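Mandelate racemase/muconate lactonizing enzyme family protein (Azoarcus sp., PDB 2QDE) belongs to the mandelate racemase/muconate lactonizing enzyme family of the enolase superfamily and holds a barium ion in its barrel domain. Local coordinates at residues Phe163-Ala168 with Lys219-Leu224; Asp195-Trp200 with Ala245-Gln250; Ala211-Asn216 with Lys238-Ile243. All coordinates share one frame; numbering follows the deposited sequence.

Contact 1: Phe163-Ala168 with Lys219-Leu224; sequences FVKLKA and KIEQPL. With BA (barium ion), chain I.
K165 and E221 make the whole of this contact, a buried salt bridge between the strands 164-167 and 220-221. Along 219-224, K219 comes first; its side chain takes no part in the bridge and lies in cation-pi contact with F193 and Y244. I220 follows on the strand and packs against I194. E221 then turns its side chain toward 163-168. With CG anti to the backbone N (chi1 -174°) and the chain extended beyond it, the carboxylate is carried out to the end of K165, which is stretched in the same way, and the two chains cross at about a right angle. K165 NZ meets E221 OE1 at 2.9 Å, on the syn side and 20° out of the carboxylate plane, and makes a weak bond to E221 OE2 at 3.4 Å. Both strands belong to the parallel part of the enolase-type barrel sheet, with strand 192-195 between them. D195 OD2 of that strand is the strongest polar partner of K165 NZ, so the ammonium is shared by two carboxylates. E221 OE2 binds the barium ion at 2.8 Å, so one carboxylate serves the metal and K165 at once. Beyond E221, P223 packs on M232 and L235 of helix 229-236.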
loop_
_atom_site.group_PDB
_atom_site.type_symbol
_atom_site.label_atom_id
_atom_site.label_comp_id
_atom_site.label_asym_id
_atom_site.label_seq_id
_atom_site.Cartn_x
_atom_site.Cartn_y
_atom_site.Cartn_z
ATOM N N PHE A 163 10.013 -19.928 -32.486
ATOM C CA PHE A 163 10.931 -19.250 -31.588
ATOM C C PHE A 163 12.038 -20.199 -31.191
ATOM O O PHE A 163 11.955 -21.398 -31.453
ATOM C CB PHE A 163 10.209 -18.658 -30.358
ATOM C CG PHE A 163 9.598 -19.672 -29.433
ATOM C CD1 PHE A 163 10.392 -20.434 -28.582
ATOM C CD2 PHE A 163 8.213 -19.811 -29.364
ATOM C CE1 PHE A 163 9.812 -21.315 -27.667
ATOM C CE2 PHE A 163 7.624 -20.683 -28.454
ATOM C CZ PHE A 163 8.423 -21.436 -27.605
ATOM N N VAL A 164 13.085 -19.656 -30.585
ATOM C CA VAL A 164 14.220 -20.454 -30.158
ATOM C C VAL A 164 14.560 -20.116 -28.710
ATOM O O VAL A 164 14.841 -18.966 -28.388
ATOM C CB VAL A 164 15.445 -20.173 -31.057
ATOM C CG1 VAL A 164 16.681 -20.842 -30.484
ATOM C CG2 VAL A 164 15.173 -20.676 -32.472
ATOM N N LYS A 165 14.545 -21.128 -27.850
ATOM C CA LYS A 165 14.838 -20.952 -26.434
ATOM C C LYS A 165 16.166 -21.619 -26.054
ATOM O O LYS A 165 16.423 -22.749 -26.464
ATOM C CB LYS A 165 13.693 -21.550 -25.612
ATOM C CG LYS A 165 13.958 -21.658 -24.121
ATOM C CD LYS A 165 12.730 -22.206 -23.406
ATOM C CE LYS A 165 13.063 -22.701 -22.022
ATOM N NZ LYS A 165 11.848 -23.150 -21.304
ATOM N N LEU A 166 16.995 -20.916 -25.278
ATOM C CA LEU A 166 18.289 -21.438 -24.841
ATOM C C LEU A 166 18.327 -21.612 -23.324
ATOM O O LEU A 166 17.641 -20.900 -22.589
ATOM C CB LEU A 166 19.430 -20.478 -25.246
ATOM C CG LEU A 166 19.416 -19.935 -26.681
ATOM C CD1 LEU A 166 20.459 -18.844 -26.830
ATOM C CD2 LEU A 166 19.664 -21.065 -27.684
ATOM N N LYS A 167 19.109 -22.574 -22.850
ATOM C CA LYS A 167 19.254 -22.769 -21.410
ATOM C C LYS A 167 20.559 -22.116 -20.981
ATOM O O LYS A 167 21.617 -22.412 -21.543
ATOM C CB LYS A 167 19.268 -24.260 -21.073
ATOM C CG LYS A 167 17.961 -24.940 -21.418
ATOM C CD LYS A 167 17.855 -26.355 -20.880
ATOM C CE LYS A 167 16.469 -26.919 -21.169
ATOM N NZ LYS A 167 16.370 -28.368 -20.814
ATOM N N ALA A 168 20.495 -21.247 -19.981
ATOM C CA ALA A 168 21.678 -20.516 -19.535
ATOM C C ALA A 168 22.262 -21.039 -18.236
ATOM O O ALA A 168 21.879 -20.564 -17.154
ATOM C CB ALA A 168 21.306 -19.052 -19.385
ATOM N N LYS A 219 12.788 -12.160 -23.935
ATOM C CA LYS A 219 12.483 -12.301 -22.514
ATOM C C LYS A 219 13.509 -13.151 -21.774
ATOM O O LYS A 219 14.342 -13.816 -22.395
ATOM C CB LYS A 219 11.095 -12.935 -22.347
ATOM C CG LYS A 219 10.872 -14.166 -23.239
ATOM C CD LYS A 219 9.459 -14.715 -23.102
ATOM C CE LYS A 219 9.090 -15.634 -24.257
ATOM N NZ LYS A 219 8.984 -14.895 -25.536
ATOM N N ILE A 220 13.447 -13.103 -20.444
ATOM C CA ILE A 220 14.313 -13.902 -19.579
ATOM C C ILE A 220 13.377 -14.777 -18.747
ATOM O O ILE A 220 12.576 -14.263 -17.968
ATOM C CB ILE A 220 15.140 -13.041 -18.596
ATOM C CG1 ILE A 220 15.956 -11.987 -19.353
ATOM C CG2 ILE A 220 16.066 -13.944 -17.792
ATOM C CD1 ILE A 220 16.915 -12.564 -20.349
ATOM N N GLU A 221 13.466 -16.091 -18.914
ATOM C CA GLU A 221 12.603 -16.999 -18.169
ATOM C C GLU A 221 13.139 -17.365 -16.783
ATOM O O GLU A 221 14.240 -17.911 -16.648
ATOM C CB GLU A 221 12.368 -18.279 -18.970
ATOM C CG GLU A 221 11.350 -19.233 -18.337
ATOM C CD GLU A 221 11.167 -20.513 -19.143
ATOM O OE1 GLU A 221 11.356 -20.461 -20.380
ATOM O OE2 GLU A 221 10.817 -21.560 -18.538
ATOM N N GLN A 222 12.338 -17.057 -15.765
ATOM C CA GLN A 222 12.650 -17.344 -14.363
ATOM C C GLN A 222 14.112 -17.151 -13.954
ATOM O O GLN A 222 14.824 -18.125 -13.677
ATOM C CB GLN A 222 12.235 -18.778 -14.017
ATOM C CG GLN A 222 12.141 -19.036 -12.519
ATOM C CD GLN A 222 10.939 -18.353 -11.889
ATOM O OE1 GLN A 222 11.052 -17.708 -10.845
ATOM N NE2 GLN A 222 9.778 -18.497 -12.519
ATOM N N PRO A 223 14.575 -15.895 -13.897
ATOM C CA PRO A 223 15.963 -15.646 -13.509
ATOM C C PRO A 223 16.237 -15.924 -12.028
ATOM O O PRO A 223 17.317 -16.397 -11.671
ATOM C CB PRO A 223 16.166 -14.172 -13.872
ATOM C CG PRO A 223 14.811 -13.590 -13.691
ATOM C CD PRO A 223 13.900 -14.641 -14.281
ATOM N N LEU A 224 15.250 -15.652 -11.178
ATOM C CA LEU A 224 15.391 -15.832 -9.732
ATOM C C LEU A 224 14.596 -17.026 -9.196
ATOM O O LEU A 224 13.742 -17.575 -9.889
ATOM C CB LEU A 224 14.946 -14.544 -9.024
ATOM C CG LEU A 224 15.639 -13.265 -9.514
ATOM C CD1 LEU A 224 14.911 -12.033 -8.987
ATOM C CD2 LEU A 224 17.099 -13.274 -9.061
HETATM BA BA BA I . 12.025 -23.252 -16.682
#

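Contact 2: Asp195-Trp200 with Ala245-Gln250; sequences DINGAW and ADESAQ. With BA (barium ion), chain I.
N197 brings its amide up to E247 and the barium ion from the loop that follows strand 192-195. N197 CB lies 3.8 Å from E247 OE2. N197 CG, set beside the backbone N and anti to the carbonyl carbon (chi1 -71°), is 4.0 Å from E247 OE2. At the tip, N197 OD1 binds the barium ion at 2.8 Å and passes E247 OE2 at 3.3 Å. These two oxygens are both acceptors and form no hydrogen bond; the amide and carboxylate planes stand 72° apart, and the cation beside them probably offsets their mutual repulsion. D195 grips the ion with both oxygens, OD2 at 2.7 Å and OD1 at 3.1 Å, while D246 OD2 binds it at 2.7 Å and E221 OE2 completes the set of protein ligands. D195 OD1 also accepts from N197 N at 3.0 Å, an Asx turn that ties two ligands of the metal together. K273 forms a salt bridge with D246 OD1. Carboxylates on successive strands gathered round a metal are characteristic of the enolase superfamily. The loop 195-200 leads from strand 192-195 into helix 202-212; the loop 245-250 leads from strand 243-245 into helix 252-261. Strand 220-221 lies between the two strands.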
loop_
_atom_site.group_PDB
_atom_site.type_symbol
_atom_site.label_atom_id
_atom_site.label_comp_id
_atom_site.label_asym_id
_atom_site.label_seq_id
_atom_site.Cartn_x
_atom_site.Cartn_y
_atom_site.Cartn_z
ATOM N N ASP A 195 16.338 -19.334 -20.666
ATOM C CA ASP A 195 15.706 -19.882 -19.466
ATOM C C ASP A 195 16.790 -20.107 -18.409
ATOM O O ASP A 195 17.775 -20.793 -18.670
ATOM C CB ASP A 195 15.032 -21.204 -19.823
ATOM C CG ASP A 195 14.151 -21.740 -18.713
ATOM O OD1 ASP A 195 14.216 -21.224 -17.579
ATOM O OD2 ASP A 195 13.397 -22.702 -18.981
ATOM N N ILE A 196 16.603 -19.528 -17.226
ATOM C CA ILE A 196 17.579 -19.632 -16.140
ATOM C C ILE A 196 17.208 -20.677 -15.091
ATOM O O ILE A 196 18.049 -21.087 -14.292
ATOM C CB ILE A 196 17.743 -18.273 -15.419
ATOM C CG1 ILE A 196 17.737 -17.132 -16.442
ATOM C CG2 ILE A 196 19.047 -18.248 -14.643
ATOM C CD1 ILE A 196 18.836 -17.230 -17.491
ATOM N N ASN A 197 15.946 -21.096 -15.086
ATOM C CA ASN A 197 15.474 -22.091 -14.128
ATOM C C ASN A 197 15.677 -21.634 -12.675
ATOM O O ASN A 197 15.905 -22.454 -11.780
ATOM C CB ASN A 197 16.173 -23.445 -14.358
ATOM C CG ASN A 197 15.721 -24.132 -15.643
ATOM O OD1 ASN A 197 14.523 -24.337 -15.869
ATOM N ND2 ASN A 197 16.679 -24.498 -16.486
ATOM N N GLY A 198 15.595 -20.325 -12.455
ATOM C CA GLY A 198 15.726 -19.763 -11.120
ATOM C C GLY A 198 17.051 -19.922 -10.396
ATOM O O GLY A 198 17.098 -19.871 -9.163
ATOM N N ALA A 199 18.131 -20.072 -11.150
ATOM C CA ALA A 199 19.453 -20.270 -10.562
ATOM C C ALA A 199 20.207 -19.017 -10.103
ATOM O O ALA A 199 21.290 -19.138 -9.522
ATOM C CB ALA A 199 20.332 -21.060 -11.547
ATOM N N TRP A 200 19.657 -17.824 -10.331
ATOM C CA TRP A 200 20.372 -16.608 -9.948
ATOM C C TRP A 200 20.017 -15.897 -8.644
ATOM O O TRP A 200 18.869 -15.900 -8.204
ATOM C CB TRP A 200 20.280 -15.568 -11.067
ATOM C CG TRP A 200 21.017 -15.933 -12.319
ATOM C CD1 TRP A 200 22.033 -16.840 -12.442
ATOM C CD2 TRP A 200 20.806 -15.384 -13.624
ATOM N NE1 TRP A 200 22.462 -16.891 -13.744
ATOM C CE2 TRP A 200 21.726 -16.007 -14.493
ATOM C CE3 TRP A 200 19.927 -14.425 -14.144
ATOM C CZ2 TRP A 200 21.793 -15.704 -15.860
ATOM C CZ3 TRP A 200 19.992 -14.120 -15.507
ATOM C CH2 TRP A 200 20.919 -14.760 -16.347
ATOM N N ALA A 245 7.650 -15.783 -15.737
ATOM C CA ALA A 245 7.680 -16.693 -14.601
ATOM C C ALA A 245 7.252 -18.113 -14.968
ATOM O O ALA A 245 6.244 -18.308 -15.646
ATOM C CB ALA A 245 6.779 -16.162 -13.502
ATOM N N ASP A 246 8.028 -19.100 -14.529
ATOM C CA ASP A 246 7.693 -20.499 -14.771
ATOM C C ASP A 246 7.538 -21.136 -13.400
ATOM O O ASP A 246 6.424 -21.279 -12.894
ATOM C CB ASP A 246 8.799 -21.212 -15.556
ATOM C CG ASP A 246 8.535 -22.706 -15.722
ATOM O OD1 ASP A 246 7.477 -23.204 -15.268
ATOM O OD2 ASP A 246 9.398 -23.388 -16.314
ATOM N N GLU A 247 8.667 -21.486 -12.793
ATOM C CA GLU A 247 8.662 -22.093 -11.475
ATOM C C GLU A 247 7.833 -21.295 -10.468
ATOM O O GLU A 247 7.165 -21.880 -9.622
ATOM C CB GLU A 247 10.097 -22.266 -10.959
ATOM C CG GLU A 247 10.859 -23.412 -11.619
ATOM C CD GLU A 247 11.572 -23.014 -12.906
ATOM O OE1 GLU A 247 11.116 -22.079 -13.601
ATOM O OE2 GLU A 247 12.597 -23.655 -13.222
ATOM N N SER A 248 7.874 -19.967 -10.559
ATOM C CA SER A 248 7.112 -19.121 -9.643
ATOM C C SER A 248 5.604 -19.251 -9.840
ATOM O O SER A 248 4.837 -19.068 -8.895
ATOM C CB SER A 248 7.507 -17.651 -9.803
ATOM O OG SER A 248 8.843 -17.434 -9.386
ATOM N N ALA A 249 5.189 -19.568 -11.066
ATOM C CA ALA A 249 3.772 -19.708 -11.403
ATOM C C ALA A 249 3.295 -21.154 -11.361
ATOM O O ALA A 249 3.145 -21.802 -12.403
ATOM C CB ALA A 249 3.509 -19.126 -12.784
ATOM N N GLN A 250 3.038 -21.655 -10.159
ATOM C CA GLN A 250 2.583 -23.030 -10.009
ATOM C C GLN A 250 1.136 -23.156 -9.527
ATOM O O GLN A 250 0.309 -23.811 -10.169
ATOM C CB GLN A 250 3.516 -23.771 -9.050
ATOM C CG GLN A 250 3.114 -25.201 -8.770
ATOM C CD GLN A 250 4.022 -25.853 -7.754
ATOM O OE1 GLN A 250 5.233 -25.958 -7.964
ATOM N NE2 GLN A 250 3.447 -26.290 -6.643
HETATM BA BA BA I . 12.025 -23.252 -16.682
#

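Contact 3: Ala211-Asn216 with Lys238-Ile243; sequences ALEKYN and KVATPI
E213 reaches across to A240, joining the end region of helix 202-212 to the connection between helix 229-236 and strand 243-245, at the end of the beta/alpha barrel away from the metal. Its carboxylate oxygen OE2 accepts a weak hydrogen bond from A240 N at 3.3 Å, almost straight at 175°. E213 OE2 also lies 4.0 Å from A240 CB and equally far from V239 CB, so the carboxylate end rests against the backbone at V239 and A240. Farther back along the chain, E213 CG passes T241 OG1 at 3.9 Å, a van der Waals contact between side chains that cross obliquely. The CB of E213 points toward 238-243, and with CG anti to the carbonyl carbon (chi1 -63°) the extended chain brings OE2 to A240 N.

Around this first shell, the backbone of 211-216 is held by hydrogen bonds from Y215 N to L212 O and from N216 N to E213 O. The Y215 side chain packs on I176, V179 and A180 of helix 172-186, and V239 rests on L206 and I209 of helix 202-212. R210 NH2 gives a hydrogen bond to K238 O. The fourth subunit also meets this loop, where R210 of that chain hydrogen-bonds to A240 O. Within 211-216 the Y215 ring carries the K214 chain on one face, with K214 CG over the ring centre, 3.7 Å above the Y215 ring plane.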
loop_
_atom_site.group_PDB
_atom_site.type_symbol
_atom_site.label_atom_id
_atom_site.label_comp_id
_atom_site.label_asym_id
_atom_site.label_seq_id
_atom_site.Cartn_x
_atom_site.Cartn_y
_atom_site.Cartn_z
ATOM N N ALA A 211 24.035 -7.300 -19.188
ATOM C CA ALA A 211 25.102 -7.678 -20.101
ATOM C C ALA A 211 24.527 -8.267 -21.388
ATOM O O ALA A 211 25.189 -8.285 -22.420
ATOM C CB ALA A 211 26.027 -8.689 -19.432
ATOM N N LEU A 212 23.287 -8.739 -21.323
ATOM C CA LEU A 212 22.645 -9.347 -22.482
ATOM C C LEU A 212 21.684 -8.432 -23.238
ATOM O O LEU A 212 21.202 -8.796 -24.310
ATOM C CB LEU A 212 21.888 -10.608 -22.060
ATOM C CG LEU A 212 22.711 -11.757 -21.459
ATOM C CD1 LEU A 212 21.784 -12.904 -21.070
ATOM C CD2 LEU A 212 23.748 -12.227 -22.475
ATOM N N GLU A 213 21.402 -7.253 -22.693
ATOM C CA GLU A 213 20.469 -6.338 -23.340
ATOM C C GLU A 213 20.807 -5.991 -24.788
ATOM O O GLU A 213 19.906 -5.779 -25.594
ATOM C CB GLU A 213 20.306 -5.056 -22.502
ATOM C CG GLU A 213 19.698 -5.330 -21.117
ATOM C CD GLU A 213 19.420 -4.078 -20.294
ATOM O OE1 GLU A 213 20.269 -3.159 -20.294
ATOM O OE2 GLU A 213 18.355 -4.025 -19.630
ATOM N N LYS A 214 22.089 -5.955 -25.133
ATOM C CA LYS A 214 22.473 -5.617 -26.501
ATOM C C LYS A 214 22.053 -6.691 -27.514
ATOM O O LYS A 214 22.053 -6.442 -28.731
ATOM C CB LYS A 214 23.987 -5.380 -26.590
ATOM C CG LYS A 214 24.847 -6.626 -26.466
ATOM C CD LYS A 214 26.324 -6.246 -26.484
ATOM C CE LYS A 214 26.683 -5.443 -25.237
ATOM N NZ LYS A 214 27.977 -4.696 -25.364
ATOM N N TYR A 215 21.680 -7.871 -27.018
ATOM C CA TYR A 215 21.263 -8.958 -27.899
ATOM C C TYR A 215 19.755 -9.007 -28.130
ATOM O O TYR A 215 19.262 -9.853 -28.874
ATOM C CB TYR A 215 21.771 -10.293 -27.351
ATOM C CG TYR A 215 23.274 -10.318 -27.232
ATOM C CD1 TYR A 215 24.079 -10.192 -28.364
ATOM C CD2 TYR A 215 23.896 -10.409 -25.989
ATOM C CE1 TYR A 215 25.465 -10.151 -28.266
ATOM C CE2 TYR A 215 25.289 -10.371 -25.876
ATOM C CZ TYR A 215 26.063 -10.240 -27.021
ATOM O OH TYR A 215 27.436 -10.192 -26.921
ATOM N N ASN A 216 19.033 -8.090 -27.493
ATOM C CA ASN A 216 17.578 -7.983 -27.630
ATOM C C ASN A 216 16.770 -9.259 -27.462
ATOM O O ASN A 216 15.937 -9.585 -28.302
ATOM C CB ASN A 216 17.225 -7.358 -28.980
ATOM C CG ASN A 216 17.746 -5.954 -29.116
ATOM O OD1 ASN A 216 18.957 -5.723 -29.060
ATOM N ND2 ASN A 216 16.838 -4.996 -29.292
ATOM N N LYS A 238 14.665 -2.750 -12.688
ATOM C CA LYS A 238 16.040 -2.390 -13.008
ATOM C C LYS A 238 16.463 -2.811 -14.419
ATOM O O LYS A 238 17.529 -2.407 -14.885
ATOM C CB LYS A 238 17.018 -3.011 -12.000
ATOM C CG LYS A 238 16.759 -2.684 -10.527
ATOM C CD LYS A 238 16.604 -1.186 -10.259
ATOM C CE LYS A 238 17.857 -0.393 -10.563
ATOM N NZ LYS A 238 17.688 1.037 -10.126
ATOM N N VAL A 239 15.650 -3.628 -15.089
ATOM C CA VAL A 239 15.989 -4.075 -16.439
ATOM C C VAL A 239 14.846 -3.862 -17.422
ATOM O O VAL A 239 13.676 -3.852 -17.044
ATOM C CB VAL A 239 16.379 -5.579 -16.478
ATOM C CG1 VAL A 239 17.544 -5.834 -15.543
ATOM C CG2 VAL A 239 15.184 -6.447 -16.111
ATOM N N ALA A 240 15.196 -3.720 -18.695
ATOM C CA ALA A 240 14.200 -3.498 -19.732
ATOM C C ALA A 240 13.602 -4.800 -20.242
ATOM O O ALA A 240 12.407 -4.879 -20.526
ATOM C CB ALA A 240 14.828 -2.733 -20.891
ATOM N N THR A 241 14.448 -5.819 -20.358
ATOM C CA THR A 241 14.041 -7.123 -20.868
ATOM C C THR A 241 12.879 -7.731 -20.092
ATOM O O THR A 241 12.908 -7.800 -18.866
ATOM C CB THR A 241 15.227 -8.105 -20.842
ATOM O OG1 THR A 241 16.387 -7.458 -21.376
ATOM C CG2 THR A 241 14.910 -9.346 -21.672
ATOM N N PRO A 242 11.842 -8.191 -20.807
ATOM C CA PRO A 242 10.675 -8.796 -20.158
ATOM C C PRO A 242 11.103 -9.973 -19.290
ATOM O O PRO A 242 11.995 -10.724 -19.664
ATOM C CB PRO A 242 9.813 -9.245 -21.335
ATOM C CG PRO A 242 10.178 -8.272 -22.418
ATOM C CD PRO A 242 11.676 -8.176 -22.270
ATOM N N ILE A 243 10.465 -10.117 -18.132
ATOM C CA ILE A 243 10.766 -11.195 -17.206
ATOM C C ILE A 243 9.540 -12.107 -17.100
ATOM O O ILE A 243 8.474 -11.664 -16.667
ATOM C CB ILE A 243 11.095 -10.640 -15.802
ATOM C CG1 ILE A 243 12.237 -9.617 -15.890
ATOM C CG2 ILE A 243 11.437 -11.778 -14.856
ATOM C CD1 ILE A 243 13.543 -10.178 -16.420
#

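All three contacts belong to the barrel domain. Along the chain the segments of contact 1 alternate with those of contacts 2 and 3, while contact 3 lies wholly between the two segments of contact 2. The centres of contacts 1 and 2 are about 9 Å apart. Both reach the barium ion, and Q222 O to G198 N, a probable hydrogen bond, joins them directly, so the metal site draws on strands 192-195, 220-221 and 243-245 and the loops after them. Contact 3 lies at the other ends of the strands, its centre about 11 Å from that of contact 1 and 17 Å from that of contact 2. It joins the connections into strands 220-221 and 243-245; E221 lies on the first and D246 directly after the second.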